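Local structure of NS3-like protein (6M40) at residues Ala17-Pro27 with Ser141-Thr151; Leu42-Gly53 with Leu105-Asp116. The protein is the helicase domain of a flavivirus-like NS3 protein that probably hydrolyses ATP and other ribonucleoside triphosphates to unwind RNA. All coordinates share one frame; numbering follows the deposited sequence.

Interaction 1 (Ala17-Pro27 with Ser141-Thr151); sequences AGVVLQLFSHP and SKAACIEMTAT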
loop_
_atom_site.group_PDB
_atom_site.type_symbol
_atom_site.label_atom_id
_atom_site.label_comp_id
_atom_site.label_asym_id
_atom_site.label_seq_id
_atom_site.Cartn_x
_atom_site.Cartn_y
_atom_site.Cartn_z
ATOM N N ALA A 17 21.863 1.952 17.807
ATOM C CA ALA A 17 22.251 0.580 18.110
ATOM C C ALA A 17 21.404 -0.388 17.289
ATOM O O ALA A 17 20.691 0.029 16.387
ATOM C CB ALA A 17 22.093 0.300 19.595
ATOM N N GLY A 18 21.491 -1.679 17.604
ATOM C CA GLY A 18 20.598 -2.666 17.028
ATOM C C GLY A 18 19.180 -2.546 17.542
ATOM O O GLY A 18 18.761 -3.292 18.432
ATOM N N VAL A 19 18.428 -1.610 16.965
ATOM C CA VAL A 19 17.112 -1.229 17.462
ATOM C C VAL A 19 16.243 -0.869 16.267
ATOM O O VAL A 19 16.741 -0.410 15.235
ATOM C CB VAL A 19 17.222 -0.044 18.458
ATOM C CG1 VAL A 19 15.845 0.538 18.787
ATOM C CG2 VAL A 19 17.952 -0.477 19.722
ATOM N N VAL A 20 14.937 -1.090 16.400
ATOM C CA VAL A 20 13.954 -0.586 15.445
ATOM C C VAL A 20 13.260 0.611 16.074
ATOM O O VAL A 20 12.808 0.543 17.224
ATOM C CB VAL A 20 12.925 -1.659 15.054
ATOM C CG1 VAL A 20 12.014 -1.126 13.956
ATOM C CG2 VAL A 20 13.618 -2.943 14.600
ATOM N N LEU A 21 13.173 1.708 15.326
ATOM C CA LEU A 21 12.706 2.980 15.864
ATOM C C LEU A 21 11.599 3.524 14.973
ATOM O O LEU A 21 11.864 3.997 13.866
ATOM C CB LEU A 21 13.863 3.975 15.979
ATOM C CG LEU A 21 13.704 5.198 16.885
ATOM C CD1 LEU A 21 13.639 6.456 16.023
ATOM C CD2 LEU A 21 12.498 5.101 17.792
ATOM N N GLN A 22 10.362 3.460 15.461
ATOM C CA GLN A 22 9.240 4.065 14.758
ATOM C C GLN A 22 9.267 5.581 14.905
ATOM O O GLN A 22 9.665 6.117 15.942
ATOM C CB GLN A 22 7.912 3.547 15.305
ATOM C CG GLN A 22 7.674 2.067 15.152
ATOM C CD GLN A 22 6.234 1.702 15.456
ATOM O OE1 GLN A 22 5.434 1.489 14.548
ATOM N NE2 GLN A 22 5.897 1.636 16.737
ATOM N N LEU A 23 8.803 6.266 13.864
ATOM C CA LEU A 23 8.633 7.715 13.895
ATOM C C LEU A 23 7.315 8.045 13.216
ATOM O O LEU A 23 7.205 7.929 11.992
ATOM C CB LEU A 23 9.791 8.427 13.207
ATOM C CG LEU A 23 11.161 8.316 13.873
ATOM C CD1 LEU A 23 12.090 9.270 13.157
ATOM C CD2 LEU A 23 11.100 8.626 15.355
ATOM N N PHE A 24 6.329 8.471 14.002
ATOM C CA PHE A 24 5.018 8.813 13.461
ATOM C C PHE A 24 5.136 10.141 12.721
ATOM O O PHE A 24 5.151 11.212 13.330
ATOM C CB PHE A 24 3.986 8.848 14.582
ATOM C CG PHE A 24 3.673 7.486 15.152
ATOM C CD1 PHE A 24 4.600 6.818 15.937
ATOM C CD2 PHE A 24 2.454 6.874 14.908
ATOM C CE1 PHE A 24 4.318 5.563 16.463
ATOM C CE2 PHE A 24 2.170 5.621 15.435
ATOM C CZ PHE A 24 3.101 4.967 16.208
ATOM N N SER A 25 5.257 10.064 11.396
ATOM C CA SER A 25 5.350 11.228 10.529
ATOM C C SER A 25 4.010 11.435 9.844
ATOM O O SER A 25 3.458 10.493 9.274
ATOM C CB SER A 25 6.442 11.036 9.483
ATOM O OG SER A 25 6.010 10.160 8.465
ATOM N N HIS A 26 3.487 12.659 9.899
ATOM C CA HIS A 26 2.171 12.911 9.334
ATOM C C HIS A 26 2.251 12.850 7.811
ATOM O O HIS A 26 3.329 12.977 7.226
ATOM C CB HIS A 26 1.601 14.241 9.854
ATOM C CG HIS A 26 2.088 15.470 9.150
ATOM N ND1 HIS A 26 2.774 16.470 9.803
ATOM C CD2 HIS A 26 1.948 15.883 7.868
ATOM C CE1 HIS A 26 3.060 17.435 8.948
ATOM N NE2 HIS A 26 2.573 17.103 7.764
ATOM N N PRO A 27 1.122 12.619 7.146
ATOM C CA PRO A 27 1.163 12.317 5.708
ATOM C C PRO A 27 1.681 13.501 4.908
ATOM O O PRO A 27 1.212 14.629 5.071
ATOM C CB PRO A 27 -0.298 12.006 5.358
ATOM C CG PRO A 27 -1.043 11.915 6.663
ATOM C CD PRO A 27 -0.249 12.647 7.686
ATOM N N SER A 141 24.262 -7.623 15.982
ATOM C CA SER A 141 23.901 -6.666 14.947
ATOM C C SER A 141 24.612 -5.337 15.158
ATOM O O SER A 141 24.815 -4.893 16.292
ATOM C CB SER A 141 22.399 -6.410 14.929
ATOM O OG SER A 141 22.147 -5.177 14.275
ATOM N N LYS A 142 24.965 -4.691 14.056
ATOM C CA LYS A 142 25.525 -3.344 14.058
ATOM C C LYS A 142 24.813 -2.489 13.020
ATOM O O LYS A 142 25.420 -1.841 12.164
ATOM C CB LYS A 142 27.032 -3.395 13.828
ATOM C CG LYS A 142 27.800 -3.755 15.093
ATOM C CD LYS A 142 29.156 -4.364 14.799
ATOM C CE LYS A 142 29.528 -5.406 15.844
ATOM N NZ LYS A 142 30.427 -6.449 15.278
ATOM N N ALA A 143 23.485 -2.487 13.101
ATOM C CA ALA A 143 22.640 -1.721 12.198
ATOM C C ALA A 143 21.307 -1.478 12.891
ATOM O O ALA A 143 20.955 -2.163 13.852
ATOM C CB ALA A 143 22.443 -2.450 10.866
ATOM N N ALA A 144 20.571 -0.490 12.392
ATOM C CA ALA A 144 19.269 -0.131 12.929
ATOM C C ALA A 144 18.274 0.024 11.786
ATOM O O ALA A 144 18.649 0.068 10.607
ATOM C CB ALA A 144 19.342 1.170 13.744
ATOM N N CYS A 145 16.988 0.102 12.148
ATOM C CA CYS A 145 15.912 0.400 11.212
ATOM C C CYS A 145 15.180 1.651 11.680
ATOM O O CYS A 145 15.100 1.931 12.877
ATOM C CB CYS A 145 14.928 -0.780 11.092
ATOM S SG CYS A 145 13.464 -0.493 10.060
ATOM N N ILE A 146 14.635 2.398 10.727
ATOM C CA ILE A 146 13.782 3.536 11.019
ATOM C C ILE A 146 12.476 3.332 10.263
ATOM O O ILE A 146 12.443 3.425 9.028
ATOM C CB ILE A 146 14.437 4.870 10.645
ATOM C CG1 ILE A 146 15.656 5.112 11.540
ATOM C CG2 ILE A 146 13.440 6.014 10.798
ATOM C CD1 ILE A 146 16.395 6.384 11.249
ATOM N N GLU A 147 11.408 3.058 11.000
ATOM C CA GLU A 147 10.068 2.973 10.448
ATOM C C GLU A 147 9.371 4.322 10.562
ATOM O O GLU A 147 9.473 5.001 11.588
ATOM C CB GLU A 147 9.239 1.931 11.197
ATOM C CG GLU A 147 9.303 0.532 10.668
ATOM C CD GLU A 147 8.293 -0.358 11.347
ATOM O OE1 GLU A 147 7.245 0.156 11.791
ATOM O OE2 GLU A 147 8.551 -1.568 11.452
HETATM N N MSE A 148 8.641 4.693 9.517
HETATM C CA MSE A 148 7.865 5.923 9.550
HETATM C C MSE A 148 6.533 5.719 8.843
HETATM O O MSE A 148 6.471 5.275 7.706
HETATM C CB MSE A 148 8.635 7.096 8.931
HETATM C CG MSE A 148 9.609 6.715 7.822
HETATM SE SE MSE A 148 10.613 8.287 7.213
HETATM C CE MSE A 148 9.201 9.143 6.151
ATOM N N THR A 149 5.462 6.046 9.562
ATOM C CA THR A 149 4.104 5.780 9.116
ATOM C C THR A 149 3.178 6.876 9.620
ATOM O O THR A 149 3.517 7.642 10.525
ATOM C CB THR A 149 3.579 4.440 9.642
ATOM O OG1 THR A 149 3.746 4.418 11.065
ATOM C CG2 THR A 149 4.298 3.288 9.013
ATOM N N ALA A 150 1.971 6.904 9.057
ATOM C CA ALA A 150 0.890 7.752 9.543
ATOM C C ALA A 150 -0.100 6.981 10.414
ATOM O O ALA A 150 -1.295 7.289 10.414
ATOM C CB ALA A 150 0.167 8.406 8.366
ATOM N N THR A 151 0.377 5.983 11.156
ATOM C CA THR A 151 -0.476 5.169 12.023
ATOM C C THR A 151 0.338 4.565 13.161
ATOM O O THR A 151 -0.108 3.642 13.838
ATOM C CB THR A 151 -1.157 4.027 11.256
ATOM O OG1 THR A 151 -0.154 3.189 10.670
ATOM C CG2 THR A 151 -2.078 4.565 10.171
#
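The side chains of Gln22 and Glu147 run alongside each other in the same direction, the amide plane turned 88° from the carboxylate plane. Gln22 OE1 comes within 3.6 Å of Glu147 OE1 without a hydrogen bond, and each group finds its polar partner outside the pair: Gln22 NE2 gives to Glu159, while Glu147 OE2 is bonded to His133. With CG beside its own backbone N (chi1 -62°) and the chain extended beyond it, Gln22 brings CG to 3.9 Å from Glu147 OE1 and carries its amide on past the carboxylate oxygen. How the Phe24 ring is placed against Thr151 is doubtful.

Between the two parallel strands, backbone bonds alternate in direction. Cys145 N gives to Val19 O at 3.1 Å. Leu21 N then reaches Cys145 O, and Leu21 O takes Glu147 N. Leu23 N closes on Glu147 O at 2.7 Å; Ser25 N to Thr149 O is weak. Apolar contacts flank this network: Val20 CG1 meets Cys145 CB at 4.1 Å, Leu23 CD1 meets Ile146 CG2 at 4.2 Å, and past the strands Pro27 CG touches Ala150 CB.

The pairing is that of the first strand of a P-loop NTPase core, which leads at Ser25-Pro27 into the beginning of the Walker A (P-loop) segment; strand 145-149 leads into Thr149-Ala150-Thr151, the motif III Thr-Ala-Thr of superfamily 2 helicases. Strand 20-24 is outermost in the sheet, and 145-149 bonds on to 111-116. Leu23 and Ile146 pack on Tyr38 of helix 31-42, whereas Val20, Cys145 and Glu147 face helix 123-136.

Interaction 2 (Leu42-Gly53 with Leu105-Asp116); sequences LMTWSNRVYVAG and LLFAKDVSYVLD
Leu42 CD1 rests on Ser112 CB at 3.8 Å and on Val114 CG2, where strands 48-53 and 111-116 run parallel inside the RecA-like P-loop NTPase sheet; the second strand ends at Asp116, first residue of the Asp-Glu-Thr-His (DExH, Walker B) motif.

Backbone bonds join the strands throughout. Arg48 O accepts Ser112 N, Tyr50 N gives to Ser112 O, and Tyr50 O takes Val114 N at 2.8 Å. Ala52 continues the pattern with Val114 O and Asp116 N. Asp110 O receives Asn47 N at 3.0 Å and, weakly, Arg48 N.

Apolar packing differs on the two faces. Beside Leu42, Val49 CG2 lies over Ser112 CB. Across the sheet, CG1 of Val111 sits at the edge of the Tyr50 ring, near its plane; Leu105 CD1 approaches Tyr50 CE1 obliquely at 3.8 Å, and Tyr50 CB touches Tyr113 CD2. Tyr50 OH reaches Tyr99 of helix 93-102.

Among polar side chains, Ser112 OG takes Ala144 N and makes a weak, long bond with Ser46 OG, while Asp116 OD1 forms a salt bridge with Lys31 of the Walker A loop. Chi1 of 62° sets Asp110 CG between its backbone N and carbonyl carbon, turning OD2 to Asn47. There Asn47 ND2 gives to the anti lone pair of Asp110 OD2 at 2.8 Å, a bent bond (135°) with the oxygen tilted 30° from the amide plane, amide and carboxylate being nearly perpendicular.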
loop_
_atom_site.group_PDB
_atom_site.type_symbol
_atom_site.label_atom_id
_atom_site.label_comp_id
_atom_site.label_asym_id
_atom_site.label_seq_id
_atom_site.Cartn_x
_atom_site.Cartn_y
_atom_site.Cartn_z
ATOM N N LEU A 42 22.840 7.102 10.525
ATOM C CA LEU A 42 23.024 5.655 10.462
ATOM C C LEU A 42 24.337 5.247 9.805
ATOM O O LEU A 42 24.709 4.073 9.892
ATOM C CB LEU A 42 21.859 4.996 9.710
ATOM C CG LEU A 42 20.489 4.952 10.407
ATOM C CD1 LEU A 42 19.445 4.282 9.513
ATOM C CD2 LEU A 42 20.551 4.263 11.765
HETATM N N MSE A 43 25.045 6.174 9.161
HETATM C CA MSE A 43 26.389 5.895 8.653
HETATM C C MSE A 43 27.403 5.962 9.796
HETATM O O MSE A 43 28.613 5.858 9.585
HETATM C CB MSE A 43 26.750 6.871 7.531
HETATM C CG MSE A 43 25.914 6.666 6.270
HETATM SE SE MSE A 43 26.015 4.860 5.522
HETATM C CE MSE A 43 27.829 4.907 4.817
ATOM N N THR A 44 26.882 6.125 11.011
ATOM C CA THR A 44 27.720 6.065 12.202
ATOM C C THR A 44 28.382 4.700 12.339
ATOM O O THR A 44 29.603 4.602 12.498
ATOM C CB THR A 44 26.875 6.362 13.444
ATOM O OG1 THR A 44 26.466 7.735 13.444
ATOM C CG2 THR A 44 27.659 6.061 14.721
ATOM N N TRP A 45 27.580 3.629 12.270
ATOM C CA TRP A 45 28.016 2.282 12.610
ATOM C C TRP A 45 27.872 1.269 11.483
ATOM O O TRP A 45 28.461 0.191 11.579
ATOM C CB TRP A 45 27.228 1.754 13.828
ATOM C CG TRP A 45 25.741 2.050 13.756
ATOM C CD1 TRP A 45 24.867 1.629 12.798
ATOM C CD2 TRP A 45 24.969 2.832 14.683
ATOM N NE1 TRP A 45 23.604 2.103 13.063
ATOM C CE2 TRP A 45 23.639 2.842 14.215
ATOM C CE3 TRP A 45 25.275 3.523 15.860
ATOM C CZ2 TRP A 45 22.617 3.516 14.881
ATOM C CZ3 TRP A 45 24.254 4.194 16.522
ATOM C CH2 TRP A 45 22.943 4.184 16.029
ATOM N N SER A 46 27.106 1.565 10.438
ATOM C CA SER A 46 26.865 0.618 9.362
ATOM C C SER A 46 27.422 1.159 8.049
ATOM O O SER A 46 27.712 2.350 7.915
ATOM C CB SER A 46 25.365 0.312 9.222
ATOM O OG SER A 46 24.694 1.336 8.508
ATOM N N ASN A 47 27.564 0.257 7.072
ATOM C CA ASN A 47 28.276 0.547 5.831
ATOM C C ASN A 47 27.369 0.827 4.640
ATOM O O ASN A 47 27.796 1.511 3.708
ATOM C CB ASN A 47 29.189 -0.626 5.450
ATOM C CG ASN A 47 30.196 -0.963 6.525
ATOM O OD1 ASN A 47 30.613 -0.101 7.300
ATOM N ND2 ASN A 47 30.600 -2.230 6.575
ATOM N N ARG A 48 26.159 0.276 4.615
ATOM C CA ARG A 48 25.170 0.609 3.601
ATOM C C ARG A 48 23.834 0.876 4.284
ATOM O O ARG A 48 23.561 0.343 5.362
ATOM C CB ARG A 48 24.978 -0.514 2.569
ATOM C CG ARG A 48 26.230 -0.942 1.843
ATOM C CD ARG A 48 25.879 -1.717 0.576
ATOM N NE ARG A 48 27.051 -1.954 -0.260
ATOM C CZ ARG A 48 27.008 -2.448 -1.492
ATOM N NH1 ARG A 48 25.849 -2.764 -2.051
ATOM N NH2 ARG A 48 28.131 -2.622 -2.170
ATOM N N VAL A 49 22.996 1.687 3.645
ATOM C CA VAL A 49 21.645 1.934 4.138
ATOM C C VAL A 49 20.672 1.867 2.972
ATOM O O VAL A 49 20.833 2.579 1.975
ATOM C CB VAL A 49 21.507 3.289 4.856
ATOM C CG1 VAL A 49 20.032 3.616 5.054
ATOM C CG2 VAL A 49 22.236 3.260 6.183
ATOM N N TYR A 50 19.649 1.035 3.113
ATOM C CA TYR A 50 18.645 0.838 2.080
ATOM C C TYR A 50 17.414 1.656 2.419
ATOM O O TYR A 50 16.975 1.672 3.571
ATOM C CB TYR A 50 18.300 -0.645 1.947
ATOM C CG TYR A 50 19.368 -1.422 1.215
ATOM C CD1 TYR A 50 20.521 -1.863 1.863
ATOM C CD2 TYR A 50 19.230 -1.706 -0.133
ATOM C CE1 TYR A 50 21.501 -2.571 1.177
ATOM C CE2 TYR A 50 20.206 -2.412 -0.823
ATOM C CZ TYR A 50 21.332 -2.839 -0.164
ATOM O OH TYR A 50 22.285 -3.534 -0.867
ATOM N N VAL A 51 16.884 2.364 1.430
ATOM C CA VAL A 51 15.714 3.212 1.610
ATOM C C VAL A 51 14.624 2.702 0.683
ATOM O O VAL A 51 14.869 2.494 -0.510
ATOM C CB VAL A 51 16.035 4.692 1.325
ATOM C CG1 VAL A 51 14.806 5.553 1.596
ATOM C CG2 VAL A 51 17.218 5.159 2.171
ATOM N N ALA A 52 13.425 2.505 1.222
ATOM C CA ALA A 52 12.364 1.893 0.442
ATOM C C ALA A 52 11.023 2.540 0.755
ATOM O O ALA A 52 10.740 2.929 1.895
ATOM C CB ALA A 52 12.266 0.385 0.680
ATOM N N GLY A 53 10.198 2.631 -0.276
ATOM C CA GLY A 53 8.863 3.154 -0.156
ATOM C C GLY A 53 7.908 2.405 -1.056
ATOM O O GLY A 53 8.302 1.781 -2.044
ATOM N N LEU A 105 22.325 -10.360 2.326
ATOM C CA LEU A 105 21.758 -9.127 2.872
ATOM C C LEU A 105 21.261 -9.314 4.298
ATOM O O LEU A 105 21.718 -8.623 5.208
ATOM C CB LEU A 105 20.628 -8.593 1.987
ATOM C CG LEU A 105 20.300 -7.110 2.252
ATOM C CD1 LEU A 105 21.537 -6.232 2.075
ATOM C CD2 LEU A 105 19.169 -6.611 1.372
ATOM N N LEU A 106 20.308 -10.222 4.497
ATOM C CA LEU A 106 19.791 -10.477 5.831
ATOM C C LEU A 106 20.842 -11.140 6.714
ATOM O O LEU A 106 20.822 -10.943 7.930
ATOM C CB LEU A 106 18.542 -11.348 5.745
ATOM C CG LEU A 106 17.453 -10.879 4.790
ATOM C CD1 LEU A 106 16.234 -11.802 4.866
ATOM C CD2 LEU A 106 17.064 -9.431 5.063
ATOM N N PHE A 107 21.756 -11.934 6.140
ATOM C CA PHE A 107 22.870 -12.483 6.909
ATOM C C PHE A 107 23.915 -11.431 7.229
ATOM O O PHE A 107 24.791 -11.687 8.057
ATOM C CB PHE A 107 23.559 -13.641 6.172
ATOM C CG PHE A 107 22.658 -14.799 5.915
ATOM C CD1 PHE A 107 22.396 -15.728 6.907
ATOM C CD2 PHE A 107 22.042 -14.938 4.690
ATOM C CE1 PHE A 107 21.547 -16.782 6.675
ATOM C CE2 PHE A 107 21.193 -15.993 4.451
ATOM C CZ PHE A 107 20.944 -16.914 5.444
ATOM N N ALA A 108 23.863 -10.276 6.583
ATOM C CA ALA A 108 24.803 -9.210 6.880
ATOM C C ALA A 108 24.448 -8.566 8.218
ATOM O O ALA A 108 23.327 -8.682 8.715
ATOM C CB ALA A 108 24.804 -8.170 5.763
ATOM N N LYS A 109 25.432 -7.898 8.813
ATOM C CA LYS A 109 25.253 -7.220 10.089
ATOM C C LYS A 109 25.532 -5.725 9.994
ATOM O O LYS A 109 25.517 -5.038 11.024
ATOM C CB LYS A 109 26.157 -7.842 11.158
ATOM C CG LYS A 109 25.557 -9.051 11.865
ATOM C CD LYS A 109 26.032 -10.362 11.255
ATOM C CE LYS A 109 27.240 -10.915 11.989
ATOM N NZ LYS A 109 27.971 -11.911 11.150
ATOM N N ASP A 110 25.762 -5.206 8.783
ATOM C CA ASP A 110 26.229 -3.840 8.576
ATOM C C ASP A 110 25.318 -3.081 7.623
ATOM O O ASP A 110 25.757 -2.147 6.949
ATOM C CB ASP A 110 27.666 -3.837 8.046
ATOM C CG ASP A 110 27.803 -4.515 6.684
ATOM O OD1 ASP A 110 27.032 -5.448 6.380
ATOM O OD2 ASP A 110 28.696 -4.118 5.910
ATOM N N VAL A 111 24.047 -3.468 7.553
ATOM C CA VAL A 111 23.083 -2.842 6.657
ATOM C C VAL A 111 21.913 -2.344 7.490
ATOM O O VAL A 111 21.196 -3.143 8.111
ATOM C CB VAL A 111 22.589 -3.803 5.564
ATOM C CG1 VAL A 111 21.653 -3.068 4.622
ATOM C CG2 VAL A 111 23.756 -4.401 4.803
ATOM N N SER A 112 21.702 -1.033 7.471
ATOM C CA SER A 112 20.564 -0.401 8.124
ATOM C C SER A 112 19.520 -0.039 7.073
ATOM O O SER A 112 19.833 0.159 5.895
ATOM C CB SER A 112 21.006 0.836 8.907
ATOM O OG SER A 112 21.711 0.450 10.068
ATOM N N TYR A 113 18.263 0.010 7.505
ATOM C CA TYR A 113 17.131 0.192 6.606
ATOM C C TYR A 113 16.342 1.421 7.048
ATOM O O TYR A 113 16.370 1.802 8.220
ATOM C CB TYR A 113 16.274 -1.098 6.567
ATOM C CG TYR A 113 17.112 -2.347 6.264
ATOM C CD1 TYR A 113 17.826 -2.998 7.274
ATOM C CD2 TYR A 113 17.211 -2.862 4.969
ATOM C CE1 TYR A 113 18.604 -4.122 7.009
ATOM C CE2 TYR A 113 17.995 -3.996 4.695
ATOM C CZ TYR A 113 18.682 -4.615 5.723
ATOM O OH TYR A 113 19.451 -5.730 5.475
ATOM N N VAL A 114 15.706 2.090 6.086
ATOM C CA VAL A 114 14.755 3.170 6.352
ATOM C C VAL A 114 13.520 2.877 5.514
ATOM O O VAL A 114 13.594 2.880 4.279
ATOM C CB VAL A 114 15.315 4.565 6.001
ATOM C CG1 VAL A 114 14.190 5.582 5.947
ATOM C CG2 VAL A 114 16.380 5.010 7.005
ATOM N N LEU A 115 12.392 2.634 6.169
ATOM C CA LEU A 115 11.162 2.262 5.486
ATOM C C LEU A 115 10.114 3.347 5.668
ATOM O O LEU A 115 9.874 3.806 6.786
ATOM C CB LEU A 115 10.626 0.935 6.014
ATOM C CG LEU A 115 11.298 -0.359 5.551
ATOM C CD1 LEU A 115 12.753 -0.439 5.944
ATOM C CD2 LEU A 115 10.509 -1.514 6.145
ATOM N N ASP A 116 9.493 3.744 4.566
ATOM C CA ASP A 116 8.507 4.811 4.543
ATOM C C ASP A 116 7.161 4.234 4.144
ATOM O O ASP A 116 7.076 3.394 3.243
ATOM C CB ASP A 116 8.922 5.920 3.563
ATOM C CG ASP A 116 7.951 7.085 3.530
ATOM O OD1 ASP A 116 7.164 7.250 4.475
ATOM O OD2 ASP A 116 7.977 7.838 2.534
#

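Overall arrangement
From the N terminus, the chain enters strand 20-24, passes through the Walker A loop and helix 31-42, and turns at Leu42-Asn47 into strand 48-53. Strand 111-116 comes back beside it, closing the loop of interaction 2. After helix 123-136 the chain reaches strand 145-149, which pairs with strand 20-24 in interaction 1, so interaction 2 is nested within the longer loop. The contacts, with centres about 12 Å apart, meet where strands 145-149 and 111-116 are neighbours: Ile146 O takes Leu115 N. With that central pairing, the two contacts make up four strands in the order 20-24, 145-149, 111-116, 48-53, bringing the Walker A, Asp-Glu-Thr-His and Thr-Ala-Thr motifs to one sheet end.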